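Local coordinates for protein carboxypeptidase Y inhibitor (Saccharomyces cerevisiae, PDB 1WPX) that inhibits carboxypeptidase Y specifically and potently as a member of the phosphatidylethanolamine-binding protein family, at residues D14-H19 against V47-T52; P62-T67 against Y164-Y169; L92-P97 against I148-P153. All blocks are in the same frame, centred on the assembly; numbering follows the deposited sequence.

Overall arrangement
From the N terminus, interaction 1 closes a loop of 27 residues, bringing the end of helix 8-18 (14-19) onto the segment that follows strand 45-47 (47-52). Interaction 2 opens afterwards and closes a long loop, setting strand 63-69 against strand 162-170 in the interior of the antiparallel beta fold. Interaction 3 is nested inside that loop and joins strand 90-96 to the segment 148-153. Interactions 2 and 3 lie about 11 Å apart, centre to centre, and share neighbouring strands: Leu-167 O and Val-93 N are 2.9 Å apart, a probable hydrogen bond. Interaction 1 touches interaction 2 where Val-47 packs on Phe-166, but stays about 7 Å, nearest atoms, from interaction 3.

Interaction 1 (D14-H19 against V47-T52); sequences DSYKKH and VAMGNT
Met-49 reaches from the loop 47-52 to the last turns of the N-terminal helix and sets its methyl group between Ser-15 and Tyr-16. Met-49 CE lies 3.4 Å from Ser-15 CB. The same Met-49 CE is 3.7 Å from Tyr-16 CE2, approaching that ring obliquely, and Met-49 SD stands 5.2 Å from the ring centroid, 55° off the normal, in a Met-aromatic contact. Bends at chi2 and chi3 curl the methionine so that its methyl, and not its sulfur, makes the closest approach. Ser-15 adds a polar link: its hydroxyl, anti to the backbone N (chi1 -174°), donates a hydrogen bond to a water 2.6 Å from Ser-15 OG, and the water donates in turn to Met-49 O at 2.7 Å. One bridging water thus couples helix and loop. Within the loop, Asn-51 OD1 accepts from Ala-48 N at 2.7 Å, the donor lying above the carbonyl plane. The chain of another protein also packs on Ser-15 and Met-49. Strand 208-217 ties both sides together: Tyr-16 OH bonds to Ser-212 O, Met-49 N to Asn-213 OD1, and Gly-50 pairs with Phe-214 through the backbone, while Tyr-16 also packs on Ile-21 and Leu-22 of helix 21-24.

Interaction 2 (P62-T67 against Y164-Y169); sequences PQFQFT and YVFLLY. With SO4 (sulfate ion), chain G.
Phe-64 drives its ring edge toward the face of Phe-166 in an offset edge-to-face pair, the tight part of this contact. The ring centroids are 5.4 Å apart and the planes stand at 73°. Phe-64 CE1 leads, 3.5 Å from Phe-166 CD2, with Phe-64 CZ next, beside Phe-166 CE2. Pro-62 comes obliquely to the far end of Phe-166, Pro-62 CG lying 3.8 Å from Phe-166 CZ. Further along, Leu-168 places CD2 over one face of the Phe-66 ring as a CH-pi contact, 4.1 Å from the centroid and offset toward the rim near CD1. In both, CG is anti to the backbone N (chi1 178° for Phe-66, -177° for Leu-168), and the side chains meet at about a right angle. The two strands are not paired and meet through side chains alone. Looser is the end at Tyr-164, which does not meet 62-67: Tyr-164 OH donates to sulfate O2 at 3.3 Å, an ion also bonded to His-112 NE2 and Ala-154 N and probably derived from the crystallisation liquor. With Leu-92 and Met-94 of strand 90-96 alongside, the aromatic cluster forms part of the hydrophobic interior of the antiparallel beta fold of the phosphatidylethanolamine-binding proteins.

Interaction 3 (L92-P97 against I148-P153); sequences LVMTDP and IEYMGP
Met-94 and Tyr-150 make a Met-aromatic contact in which the sulfur lies beside the ring. Met-94 SD is 3.5 Å from Tyr-150 CE1 and 4.8 Å from the ring centroid, 73° off the normal, which puts it at the edge near the ring plane. The methionine gets there nearly extended, with CG anti to the backbone N (chi1 -172°) and the chain straight through chi2; only the terminal methyl turns aside, at chi3 134°. A looser approach of the methyl to a carbonyl follows from that turn, Met-94 CE lying 4.1 Å from Met-151 O. The polar interactions belong to the surroundings. Tyr-150 OH is bonded to Ala-58 O and to Tyr-41 OH, two partners that anchor the far end of the ring whose edge meets the sulfur, while Met-151 O is taken by His-112 ND1 of the adjoining strand 110-120. On the strand, Asp-96 OD2 bonds to His-162 ND1. Met-151 lies near a bound sulfate, probably from the crystallisation liquor. Anion-binding pockets lined by an aspartate, histidines and a tyrosine are a hallmark of phosphatidylethanolamine-binding proteins, and the contact probably forms one wall of that site, where the loop 148-153 folds back over the central strand 90-96.

Interaction 1 (D14-H19 against V47-T52)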
loop_
_atom_site.group_PDB
_atom_site.type_symbol
_atom_site.label_atom_id
_atom_site.label_comp_id
_atom_site.label_asym_id
_atom_site.label_seq_id
_atom_site.Cartn_x
_atom_site.Cartn_y
_atom_site.Cartn_z
ATOM N N ASP B 14 -11.252 -7.040 -8.852
ATOM C CA ASP B 14 -11.539 -5.621 -8.721
ATOM C C ASP B 14 -10.753 -4.782 -9.712
ATOM O O ASP B 14 -11.304 -3.872 -10.333
ATOM C CB ASP B 14 -11.265 -5.150 -7.294
ATOM C CG ASP B 14 -12.252 -5.732 -6.297
ATOM O OD1 ASP B 14 -13.297 -6.258 -6.742
ATOM O OD2 ASP B 14 -11.996 -5.660 -5.074
ATOM N N SER B 15 -9.475 -5.091 -9.872
ATOM C CA SER B 15 -8.646 -4.357 -10.811
ATOM C C SER B 15 -9.146 -4.556 -12.250
ATOM O O SER B 15 -9.334 -3.583 -12.983
ATOM C CB SER B 15 -7.188 -4.807 -10.688
ATOM O OG SER B 15 -6.331 -4.014 -11.496
ATOM N N TYR B 16 -9.368 -5.810 -12.646
ATOM C CA TYR B 16 -9.839 -6.131 -13.998
ATOM C C TYR B 16 -11.127 -5.394 -14.321
ATOM O O TYR B 16 -11.331 -4.950 -15.451
ATOM C CB TYR B 16 -10.114 -7.628 -14.143
ATOM C CG TYR B 16 -8.930 -8.542 -13.920
ATOM C CD1 TYR B 16 -9.121 -9.822 -13.383
ATOM C CD2 TYR B 16 -7.629 -8.147 -14.248
ATOM C CE1 TYR B 16 -8.053 -10.692 -13.168
ATOM C CE2 TYR B 16 -6.545 -9.013 -14.040
ATOM C CZ TYR B 16 -6.769 -10.288 -13.495
ATOM O OH TYR B 16 -5.726 -11.155 -13.263
ATOM N N LYS B 17 -12.004 -5.289 -13.329
ATOM C CA LYS B 17 -13.279 -4.609 -13.504
ATOM C C LYS B 17 -13.106 -3.119 -13.701
ATOM O O LYS B 17 -13.519 -2.559 -14.714
ATOM C CB LYS B 17 -14.182 -4.838 -12.295
ATOM C CG LYS B 17 -14.704 -6.255 -12.170
ATOM C CD LYS B 17 -15.611 -6.396 -10.958
ATOM C CE LYS B 17 -16.756 -5.395 -11.006
ATOM N NZ LYS B 17 -17.631 -5.508 -9.804
ATOM N N LYS B 18 -12.482 -2.479 -12.721
ATOM C CA LYS B 18 -12.271 -1.040 -12.765
ATOM C C LYS B 18 -11.601 -0.557 -14.048
ATOM O O LYS B 18 -11.875 0.549 -14.512
ATOM C CB LYS B 18 -11.449 -0.601 -11.551
ATOM C CG LYS B 18 -11.245 0.897 -11.451
ATOM C CD LYS B 18 -10.392 1.247 -10.253
ATOM C CE LYS B 18 -10.036 2.720 -10.245
ATOM N NZ LYS B 18 -9.163 3.060 -9.083
ATOM N N HIS B 19 -10.738 -1.387 -14.627
ATOM C CA HIS B 19 -10.027 -1.009 -15.843
ATOM C C HIS B 19 -10.544 -1.692 -17.108
ATOM O O HIS B 19 -9.832 -1.774 -18.110
ATOM C CB HIS B 19 -8.534 -1.276 -15.655
ATOM C CG HIS B 19 -7.950 -0.557 -14.479
ATOM N ND1 HIS B 19 -7.572 0.768 -14.529
ATOM C CD2 HIS B 19 -7.753 -0.954 -13.199
ATOM C CE1 HIS B 19 -7.169 1.155 -13.331
ATOM N NE2 HIS B 19 -7.270 0.130 -12.507
ATOM N N VAL B 47 5.504 -5.127 -13.541
ATOM C CA VAL B 47 4.174 -4.787 -14.008
ATOM C C VAL B 47 3.342 -5.215 -12.804
ATOM O O VAL B 47 3.310 -6.393 -12.451
ATOM C CB VAL B 47 3.807 -5.541 -15.331
ATOM C CG1 VAL B 47 4.987 -6.365 -15.786
ATOM C CG2 VAL B 47 2.547 -6.386 -15.162
ATOM N N ALA B 48 2.709 -4.243 -12.152
ATOM C CA ALA B 48 1.942 -4.509 -10.949
ATOM C C ALA B 48 0.460 -4.150 -10.981
ATOM O O ALA B 48 0.001 -3.309 -10.201
ATOM C CB ALA B 48 2.612 -3.813 -9.771
ATOM N N MET B 49 -0.292 -4.799 -11.858
ATOM C CA MET B 49 -1.724 -4.550 -11.952
ATOM C C MET B 49 -2.089 -3.075 -12.096
ATOM O O MET B 49 -2.653 -2.479 -11.175
ATOM C CB MET B 49 -2.443 -5.121 -10.722
ATOM C CG MET B 49 -2.363 -6.638 -10.581
ATOM S SD MET B 49 -3.326 -7.573 -11.810
ATOM C CE MET B 49 -4.946 -7.378 -11.143
ATOM N N GLY B 50 -1.753 -2.477 -13.235
ATOM C CA GLY B 50 -2.126 -1.090 -13.455
ATOM C C GLY B 50 -1.128 0.036 -13.259
ATOM O O GLY B 50 -1.475 1.190 -13.489
ATOM N N ASN B 51 0.091 -0.259 -12.829
ATOM C CA ASN B 51 1.059 0.809 -12.656
ATOM C C ASN B 51 1.494 1.321 -14.031
ATOM O O ASN B 51 1.211 0.701 -15.056
ATOM C CB ASN B 51 2.261 0.312 -11.856
ATOM C CG ASN B 51 2.994 -0.813 -12.544
ATOM O OD1 ASN B 51 2.380 -1.754 -13.054
ATOM N ND2 ASN B 51 4.318 -0.733 -12.550
ATOM N N THR B 52 2.155 2.471 -14.056
ATOM C CA THR B 52 2.614 3.054 -15.308
ATOM C C THR B 52 4.107 2.799 -15.446
ATOM O O THR B 52 4.851 2.887 -14.478
ATOM C CB THR B 52 2.338 4.585 -15.353
ATOM O OG1 THR B 52 0.925 4.816 -15.410
ATOM C CG2 THR B 52 2.975 5.211 -16.568
HETATM O O HOH W 1 -5.065 -2.224 -10.075
#

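Interaction 2 (P62-T67 against Y164-Y169)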
loop_
_atom_site.group_PDB
_atom_site.type_symbol
_atom_site.label_atom_id
_atom_site.label_comp_id
_atom_site.label_asym_id
_atom_site.label_seq_id
_atom_site.Cartn_x
_atom_site.Cartn_y
_atom_site.Cartn_z
ATOM N N PRO B 62 9.991 -9.304 -21.055
ATOM C CA PRO B 62 9.990 -9.430 -19.596
ATOM C C PRO B 62 10.051 -10.869 -19.096
ATOM O O PRO B 62 9.869 -11.812 -19.863
ATOM C CB PRO B 62 8.684 -8.758 -19.211
ATOM C CG PRO B 62 7.781 -9.204 -20.306
ATOM C CD PRO B 62 8.632 -9.008 -21.548
ATOM N N GLN B 63 10.308 -11.022 -17.800
ATOM C CA GLN B 63 10.357 -12.336 -17.164
ATOM C C GLN B 63 8.991 -12.614 -16.537
ATOM O O GLN B 63 8.272 -11.684 -16.154
ATOM C CB GLN B 63 11.423 -12.365 -16.081
ATOM C CG GLN B 63 12.806 -12.045 -16.577
ATOM C CD GLN B 63 13.815 -12.004 -15.451
ATOM O OE1 GLN B 63 14.066 -13.017 -14.785
ATOM N NE2 GLN B 63 14.395 -10.826 -15.219
ATOM N N PHE B 64 8.641 -13.891 -16.421
ATOM C CA PHE B 64 7.353 -14.278 -15.858
ATOM C C PHE B 64 7.474 -15.314 -14.745
ATOM O O PHE B 64 8.446 -16.063 -14.674
ATOM C CB PHE B 64 6.462 -14.855 -16.955
ATOM C CG PHE B 64 6.248 -13.932 -18.115
ATOM C CD1 PHE B 64 5.169 -13.050 -18.130
ATOM C CD2 PHE B 64 7.116 -13.954 -19.208
ATOM C CE1 PHE B 64 4.951 -12.202 -19.221
ATOM C CE2 PHE B 64 6.910 -13.112 -20.303
ATOM C CZ PHE B 64 5.821 -12.234 -20.309
ATOM N N GLN B 65 6.467 -15.337 -13.876
ATOM C CA GLN B 65 6.390 -16.289 -12.777
ATOM C C GLN B 65 4.921 -16.545 -12.538
ATOM O O GLN B 65 4.112 -15.624 -12.608
ATOM C CB GLN B 65 7.008 -15.745 -11.487
ATOM C CG GLN B 65 6.837 -16.714 -10.308
ATOM C CD GLN B 65 7.250 -16.124 -8.972
ATOM O OE1 GLN B 65 6.724 -15.098 -8.547
ATOM N NE2 GLN B 65 8.188 -16.778 -8.298
ATOM N N PHE B 66 4.575 -17.796 -12.261
ATOM C CA PHE B 66 3.189 -18.160 -12.006
ATOM C C PHE B 66 3.063 -18.716 -10.598
ATOM O O PHE B 66 3.789 -19.622 -10.211
ATOM C CB PHE B 66 2.714 -19.201 -13.018
ATOM C CG PHE B 66 1.306 -19.677 -12.789
ATOM C CD1 PHE B 66 0.246 -18.779 -12.757
ATOM C CD2 PHE B 66 1.037 -21.031 -12.616
ATOM C CE1 PHE B 66 -1.062 -19.219 -12.555
ATOM C CE2 PHE B 66 -0.270 -21.482 -12.415
ATOM C CZ PHE B 66 -1.320 -20.573 -12.384
ATOM N N THR B 67 2.162 -18.139 -9.820
ATOM C CA THR B 67 1.946 -18.612 -8.470
ATOM C C THR B 67 0.564 -19.225 -8.433
ATOM O O THR B 67 -0.438 -18.551 -8.666
ATOM C CB THR B 67 2.031 -17.469 -7.436
ATOM O OG1 THR B 67 3.397 -17.078 -7.271
ATOM C CG2 THR B 67 1.488 -17.916 -6.094
ATOM N N TYR B 164 -1.569 -2.519 -21.579
ATOM C CA TYR B 164 -0.724 -3.591 -22.087
ATOM C C TYR B 164 -1.025 -4.796 -21.209
ATOM O O TYR B 164 -0.549 -4.891 -20.074
ATOM C CB TYR B 164 0.736 -3.161 -22.008
ATOM C CG TYR B 164 1.014 -2.062 -22.998
ATOM C CD1 TYR B 164 1.107 -2.347 -24.364
ATOM C CD2 TYR B 164 1.070 -0.725 -22.595
ATOM C CE1 TYR B 164 1.242 -1.336 -25.307
ATOM C CE2 TYR B 164 1.203 0.303 -23.533
ATOM C CZ TYR B 164 1.284 -0.013 -24.889
ATOM O OH TYR B 164 1.377 0.981 -25.833
ATOM N N VAL B 165 -1.829 -5.710 -21.753
ATOM C CA VAL B 165 -2.282 -6.889 -21.022
ATOM C C VAL B 165 -1.599 -8.237 -21.268
ATOM O O VAL B 165 -1.552 -8.735 -22.391
ATOM C CB VAL B 165 -3.803 -7.079 -21.243
ATOM C CG1 VAL B 165 -4.358 -8.102 -20.269
ATOM C CG2 VAL B 165 -4.515 -5.744 -21.081
ATOM N N PHE B 166 -1.079 -8.828 -20.193
ATOM C CA PHE B 166 -0.452 -10.142 -20.265
ATOM C C PHE B 166 -1.498 -11.176 -19.855
ATOM O O PHE B 166 -2.212 -10.983 -18.866
ATOM C CB PHE B 166 0.743 -10.240 -19.315
ATOM C CG PHE B 166 1.931 -9.444 -19.754
ATOM C CD1 PHE B 166 2.220 -8.215 -19.166
ATOM C CD2 PHE B 166 2.772 -9.926 -20.755
ATOM C CE1 PHE B 166 3.332 -7.479 -19.565
ATOM C CE2 PHE B 166 3.884 -9.197 -21.161
ATOM C CZ PHE B 166 4.167 -7.969 -20.563
ATOM N N LEU B 167 -1.596 -12.262 -20.620
ATOM C CA LEU B 167 -2.552 -13.328 -20.324
ATOM C C LEU B 167 -1.903 -14.706 -20.426
ATOM O O LEU B 167 -1.205 -15.005 -21.401
ATOM C CB LEU B 167 -3.753 -13.267 -21.275
ATOM C CG LEU B 167 -4.549 -11.963 -21.330
ATOM C CD1 LEU B 167 -4.002 -11.098 -22.444
ATOM C CD2 LEU B 167 -6.009 -12.253 -21.588
ATOM N N LEU B 168 -2.133 -15.538 -19.412
ATOM C CA LEU B 168 -1.580 -16.885 -19.392
ATOM C C LEU B 168 -2.686 -17.904 -19.667
ATOM O O LEU B 168 -3.688 -17.955 -18.949
ATOM C CB LEU B 168 -0.929 -17.180 -18.037
ATOM C CG LEU B 168 -0.245 -18.547 -17.925
ATOM C CD1 LEU B 168 0.974 -18.559 -18.822
ATOM C CD2 LEU B 168 0.163 -18.832 -16.489
ATOM N N TYR B 169 -2.506 -18.707 -20.712
ATOM C CA TYR B 169 -3.495 -19.722 -21.063
ATOM C C TYR B 169 -2.950 -21.137 -20.938
ATOM O O TYR B 169 -1.765 -21.381 -21.164
ATOM C CB TYR B 169 -3.979 -19.541 -22.501
ATOM C CG TYR B 169 -4.824 -18.320 -22.751
ATOM C CD1 TYR B 169 -4.239 -17.101 -23.088
ATOM C CD2 TYR B 169 -6.217 -18.390 -22.671
ATOM C CE1 TYR B 169 -5.022 -15.976 -23.345
ATOM C CE2 TYR B 169 -7.011 -17.275 -22.920
ATOM C CZ TYR B 169 -6.408 -16.068 -23.261
ATOM O OH TYR B 169 -7.192 -14.966 -23.533
HETATM S S SO4 G . 1.019 -0.298 -29.611
HETATM O O1 SO4 G . 1.431 -0.700 -30.967
HETATM O O2 SO4 G . 2.209 -0.236 -28.741
HETATM O O3 SO4 G . 0.373 1.028 -29.669
HETATM O O4 SO4 G . 0.060 -1.282 -29.080
#

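Interaction 3 (L92-P97 against I148-P153)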
loop_
_atom_site.group_PDB
_atom_site.type_symbol
_atom_site.label_atom_id
_atom_site.label_comp_id
_atom_site.label_asym_id
_atom_site.label_seq_id
_atom_site.Cartn_x
_atom_site.Cartn_y
_atom_site.Cartn_z
ATOM N N LEU B 92 1.572 -17.715 -23.424
ATOM C CA LEU B 92 1.698 -16.386 -22.845
ATOM C C LEU B 92 1.445 -15.348 -23.932
ATOM O O LEU B 92 2.145 -15.309 -24.946
ATOM C CB LEU B 92 3.104 -16.229 -22.265
ATOM C CG LEU B 92 3.333 -15.289 -21.086
ATOM C CD1 LEU B 92 2.166 -15.331 -20.106
ATOM C CD2 LEU B 92 4.612 -15.724 -20.403
ATOM N N VAL B 93 0.440 -14.510 -23.708
ATOM C CA VAL B 93 0.063 -13.475 -24.663
ATOM C C VAL B 93 0.225 -12.050 -24.132
ATOM O O VAL B 93 0.127 -11.811 -22.934
ATOM C CB VAL B 93 -1.420 -13.653 -25.086
ATOM C CG1 VAL B 93 -1.892 -12.455 -25.902
ATOM C CG2 VAL B 93 -1.576 -14.926 -25.886
ATOM N N MET B 94 0.488 -11.109 -25.035
ATOM C CA MET B 94 0.582 -9.699 -24.674
ATOM C C MET B 94 -0.170 -8.913 -25.741
ATOM O O MET B 94 0.179 -8.962 -26.918
ATOM C CB MET B 94 2.025 -9.205 -24.609
ATOM C CG MET B 94 2.112 -7.790 -24.031
ATOM S SD MET B 94 3.774 -7.084 -23.980
ATOM C CE MET B 94 3.456 -5.452 -24.647
ATOM N N THR B 95 -1.208 -8.197 -25.336
ATOM C CA THR B 95 -1.980 -7.432 -26.298
ATOM C C THR B 95 -2.365 -6.040 -25.795
ATOM O O THR B 95 -2.423 -5.792 -24.589
ATOM C CB THR B 95 -3.265 -8.191 -26.695
ATOM O OG1 THR B 95 -3.872 -7.551 -27.829
ATOM C CG2 THR B 95 -4.249 -8.212 -25.529
ATOM N N ASP B 96 -2.623 -5.143 -26.746
ATOM C CA ASP B 96 -3.028 -3.772 -26.465
ATOM C C ASP B 96 -4.406 -3.560 -27.094
ATOM O O ASP B 96 -4.542 -3.577 -28.313
ATOM C CB ASP B 96 -2.014 -2.791 -27.073
ATOM C CG ASP B 96 -2.447 -1.333 -26.939
ATOM O OD1 ASP B 96 -3.526 -1.066 -26.370
ATOM O OD2 ASP B 96 -1.703 -0.447 -27.408
ATOM N N PRO B 97 -5.448 -3.372 -26.270
ATOM C CA PRO B 97 -6.793 -3.165 -26.818
ATOM C C PRO B 97 -7.069 -1.684 -27.066
ATOM O O PRO B 97 -8.182 -1.299 -27.443
ATOM C CB PRO B 97 -7.685 -3.733 -25.731
ATOM C CG PRO B 97 -6.976 -3.264 -24.490
ATOM C CD PRO B 97 -5.496 -3.505 -24.802
ATOM N N ILE B 148 4.565 -15.110 -32.321
ATOM C CA ILE B 148 4.693 -13.675 -32.567
ATOM C C ILE B 148 5.773 -13.089 -31.660
ATOM O O ILE B 148 5.533 -12.859 -30.477
ATOM C CB ILE B 148 3.358 -12.949 -32.286
ATOM C CG1 ILE B 148 2.276 -13.448 -33.250
ATOM C CG2 ILE B 148 3.544 -11.448 -32.404
ATOM C CD1 ILE B 148 2.553 -13.153 -34.710
ATOM N N GLU B 149 6.959 -12.846 -32.212
ATOM C CA GLU B 149 8.059 -12.300 -31.422
ATOM C C GLU B 149 7.651 -11.055 -30.631
ATOM O O GLU B 149 6.747 -10.318 -31.026
ATOM C CB GLU B 149 9.271 -11.998 -32.317
ATOM C CG GLU B 149 9.025 -11.029 -33.478
ATOM C CD GLU B 149 8.024 -11.543 -34.523
ATOM O OE1 GLU B 149 8.028 -12.761 -34.824
ATOM O OE2 GLU B 149 7.243 -10.717 -35.059
ATOM N N TYR B 150 8.318 -10.836 -29.502
ATOM C CA TYR B 150 8.018 -9.701 -28.640
ATOM C C TYR B 150 8.314 -8.340 -29.250
ATOM O O TYR B 150 9.325 -8.145 -29.921
ATOM C CB TYR B 150 8.797 -9.803 -27.326
ATOM C CG TYR B 150 8.534 -8.649 -26.378
ATOM C CD1 TYR B 150 7.395 -8.629 -25.574
ATOM C CD2 TYR B 150 9.411 -7.567 -26.299
ATOM C CE1 TYR B 150 7.132 -7.558 -24.710
ATOM C CE2 TYR B 150 9.159 -6.492 -25.444
ATOM C CZ TYR B 150 8.018 -6.496 -24.651
ATOM O OH TYR B 150 7.759 -5.450 -23.791
ATOM N N MET B 151 7.417 -7.399 -28.982
ATOM C CA MET B 151 7.558 -6.024 -29.431
ATOM C C MET B 151 7.013 -5.129 -28.317
ATOM O O MET B 151 5.828 -5.192 -27.989
ATOM C CB MET B 151 6.773 -5.784 -30.712
ATOM C CG MET B 151 7.092 -4.444 -31.332
ATOM S SD MET B 151 6.195 -4.134 -32.848
ATOM C CE MET B 151 4.900 -3.042 -32.219
ATOM N N GLY B 152 7.887 -4.311 -27.732
ATOM C CA GLY B 152 7.485 -3.429 -26.652
ATOM C C GLY B 152 6.462 -2.364 -27.006
ATOM O O GLY B 152 6.133 -2.175 -28.177
ATOM N N PRO B 153 5.942 -1.638 -26.001
ATOM C CA PRO B 153 4.948 -0.588 -26.235
ATOM C C PRO B 153 5.500 0.500 -27.144
ATOM O O PRO B 153 6.685 0.860 -27.067
ATOM C CB PRO B 153 4.656 -0.062 -24.831
ATOM C CG PRO B 153 4.960 -1.226 -23.957
ATOM C CD PRO B 153 6.228 -1.764 -24.563
#